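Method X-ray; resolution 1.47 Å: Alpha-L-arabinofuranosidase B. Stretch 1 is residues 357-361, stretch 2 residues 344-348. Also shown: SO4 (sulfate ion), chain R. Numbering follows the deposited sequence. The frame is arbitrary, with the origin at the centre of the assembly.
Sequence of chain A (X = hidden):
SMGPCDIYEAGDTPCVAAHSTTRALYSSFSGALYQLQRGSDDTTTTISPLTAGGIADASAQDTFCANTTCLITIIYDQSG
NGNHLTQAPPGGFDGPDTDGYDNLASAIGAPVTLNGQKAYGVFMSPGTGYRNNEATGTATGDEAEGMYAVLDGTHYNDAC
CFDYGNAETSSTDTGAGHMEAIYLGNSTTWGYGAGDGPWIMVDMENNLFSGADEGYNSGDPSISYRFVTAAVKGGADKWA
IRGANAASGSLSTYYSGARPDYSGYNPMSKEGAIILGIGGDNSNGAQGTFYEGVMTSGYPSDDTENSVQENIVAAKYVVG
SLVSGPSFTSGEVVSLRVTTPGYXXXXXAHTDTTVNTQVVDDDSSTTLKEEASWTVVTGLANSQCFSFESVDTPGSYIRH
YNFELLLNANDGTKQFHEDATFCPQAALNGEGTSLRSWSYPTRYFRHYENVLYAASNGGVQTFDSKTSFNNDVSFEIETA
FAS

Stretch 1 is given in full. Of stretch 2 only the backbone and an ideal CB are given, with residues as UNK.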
# COMPACT_ATOMS: atom_id res chain seq x y z
N THR A 357 -21.23 10.30 -18.20
CA THR A 357 -21.04 10.11 -19.62
C THR A 357 -22.27 10.71 -20.33
O THR A 357 -23.37 10.59 -19.78
CB THR A 357 -20.79 8.66 -20.03
OG1 THR A 357 -22.01 7.94 -19.87
CG2 THR A 357 -19.68 8.02 -19.19
N GLN A 358 -21.98 11.27 -21.47
CA GLN A 358 -22.99 11.88 -22.36
C GLN A 358 -22.60 11.62 -23.80
O GLN A 358 -21.41 11.59 -24.17
CB GLN A 358 -23.06 13.37 -22.03
CG GLN A 358 -23.55 13.66 -20.64
CD GLN A 358 -23.74 15.14 -20.39
OE1 GLN A 358 -24.54 15.79 -21.08
NE2 GLN A 358 -23.04 15.70 -19.42
N VAL A 359 -23.61 11.53 -24.66
CA VAL A 359 -23.42 11.55 -26.12
C VAL A 359 -22.87 12.92 -26.45
O VAL A 359 -23.47 13.95 -26.06
CB VAL A 359 -24.74 11.27 -26.88
CG1 VAL A 359 -24.52 11.41 -28.38
CG2 VAL A 359 -25.35 9.92 -26.51
N VAL A 360 -21.76 12.94 -27.14
CA VAL A 360 -21.12 14.17 -27.61
C VAL A 360 -20.76 13.95 -29.07
O VAL A 360 -20.13 12.92 -29.42
CB VAL A 360 -19.92 14.63 -26.78
CG1 VAL A 360 -19.46 16.01 -27.22
CG2 VAL A 360 -20.23 14.61 -25.29
N ASP A 361 -21.16 14.87 -29.94
CA ASP A 361 -20.71 14.82 -31.34
C ASP A 361 -20.54 16.24 -31.87
O ASP A 361 -20.60 17.20 -31.08
CB ASP A 361 -21.68 13.97 -32.17
CG ASP A 361 -23.10 14.50 -32.19
OD1 ASP A 361 -23.29 15.74 -32.09
OD2 ASP A 361 -24.02 13.68 -32.23
N UNK A 344 -21.24 3.44 -26.91
CA UNK A 344 -19.99 3.79 -27.59
C UNK A 344 -20.01 5.20 -28.21
O UNK A 344 -18.97 5.59 -28.72
CB UNK A 344 -19.70 2.76 -28.68
N UNK A 345 -21.15 5.91 -28.20
CA UNK A 345 -21.18 7.32 -28.68
C UNK A 345 -21.09 8.27 -27.48
O UNK A 345 -21.11 9.49 -27.67
CB UNK A 345 -22.45 7.60 -29.48
N UNK A 346 -20.89 7.74 -26.27
CA UNK A 346 -20.80 8.57 -25.05
C UNK A 346 -19.34 8.85 -24.71
O UNK A 346 -18.43 8.03 -25.00
CB UNK A 346 -21.49 7.88 -23.87
N UNK A 347 -19.12 9.98 -24.08
CA UNK A 347 -17.81 10.49 -23.64
C UNK A 347 -17.88 10.90 -22.18
O UNK A 347 -18.96 11.25 -21.66
CB UNK A 347 -17.36 11.67 -24.50
N UNK A 348 -16.73 10.85 -21.48
CA UNK A 348 -16.65 11.33 -20.10
C UNK A 348 -16.81 12.85 -20.13
O UNK A 348 -16.01 13.56 -20.78
CB UNK A 348 -15.33 10.92 -19.44
S SO4 R . -29.14 10.12 -22.12
O1 SO4 R . -30.41 10.80 -22.23
O2 SO4 R . -28.46 10.17 -23.39
O3 SO4 R . -28.35 10.79 -21.08
O4 SO4 R . -29.38 8.74 -21.76

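Position 344 lies beyond the reach of stretch 1: nothing there comes within 5.5 Å of its ideal CB, so this contact sets no rule and almost any side chain would do. The deposited residue is T344, which makes no contact across.

At 345, phi/psi of -98/5 is a turn-like backbone, before the strand begins, and CA-to-CB points sideways. The nearest offering is apolar, V359 CG1 at 4.5 Å from the ideal CB. A small or medium side chain, polar or aliphatic, would suit. It is T345, whose OG1 sits 3.7 Å from V359 CG2. Its backbone does more: T345 O meets V359 CA at 3.5 Å in a CA-H...O contact, and a water donates to both T345 O (2.8 Å) and V360 O (2.6 Å), bridging the two stretches where the strand pairing has ended.

Position 346 pairs with V359 in a non-hydrogen-bonded antiparallel bridge, CA to CA 4.1 Å. Its CB points sideways, with T357 CB 4.0 Å and Q358 O 3.7 Å from the ideal atom. Within reach of a long side chain are two acceptors, T357 OG1 and T357 O, and farther out a sulfate, probably from the crystallisation liquor. Lysine or glutamine could serve part of this; a guanidinium can serve all of it at once. The residue is R346. R346 NE donates to T357 OG1 (3.0 Å) and R346 NH1 to T357 O (2.9 Å), while R346 NH1 to SO4 O3 (3.0 Å) and R346 NH2 to SO4 O2 (3.1 Å) hold the anion. T357 O and SO4 O3 lie near the guanidinium plane, where its N-H bonds point; V359 N and Q358 CA lie over one face.

At 347 the backbone is extended and forms the hydrogen-bonded pair with Q358. The side chain shares a sheet face with that of Q358, and V360 CG2 is 4.2 Å from the ideal CB. An aromatic or a sizeable aliphatic would fit. It is Y347, with chi1 in m, which lays CD1 4.0 Å from V360 CB and CE1 3.4 Å from V360 O. The pairing itself is made by backbone atoms, and asks of the residue only a free N-H: Y347 N donates to Q358 O (2.8 Å), and Q358 N to Y347 O (3.0 Å). Y347 OH is satisfied elsewhere in the structure.

Position 348 pairs with T357 on a common sheet face, but its ideal CB is still 5.2 Å from T357 CG2. A beta-branched or other aliphatic residue would suit the strand and the nearby methyl. I348 is deposited; its closest side-chain approach is CG1 to T357 CG2, 4.7 Å, so it adds little to the contact.

Stretch 2, residues 344-348: TTRYI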
# COMPACT_ATOMS: atom_id res chain seq x y z
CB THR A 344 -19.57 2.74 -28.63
OG1 THR A 344 -20.58 2.64 -29.63
CG2 THR A 344 -19.39 1.35 -28.05
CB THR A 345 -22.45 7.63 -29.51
OG1 THR A 345 -23.58 7.51 -28.65
CG2 THR A 345 -22.60 6.66 -30.66
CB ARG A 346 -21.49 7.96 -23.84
CG ARG A 346 -22.92 7.51 -24.11
CD ARG A 346 -23.64 6.98 -22.92
NE ARG A 346 -24.08 8.00 -21.99
CZ ARG A 346 -25.28 8.59 -22.05
NH1 ARG A 346 -25.61 9.51 -21.18
NH2 ARG A 346 -26.13 8.24 -23.00
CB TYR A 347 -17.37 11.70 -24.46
CG TYR A 347 -16.99 11.36 -25.87
CD1 TYR A 347 -17.99 11.17 -26.82
CD2 TYR A 347 -15.67 11.27 -26.28
CE1 TYR A 347 -17.69 10.86 -28.12
CE2 TYR A 347 -15.35 10.95 -27.59
CZ TYR A 347 -16.38 10.81 -28.53
OH TYR A 347 -16.06 10.47 -29.82
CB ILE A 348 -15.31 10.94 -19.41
CG1 ILE A 348 -15.15 9.42 -19.45
CG2 ILE A 348 -15.29 11.52 -18.00
CD1 ILE A 348 -13.95 8.90 -18.67
O HOH W 1 -20.87 10.57 -30.21
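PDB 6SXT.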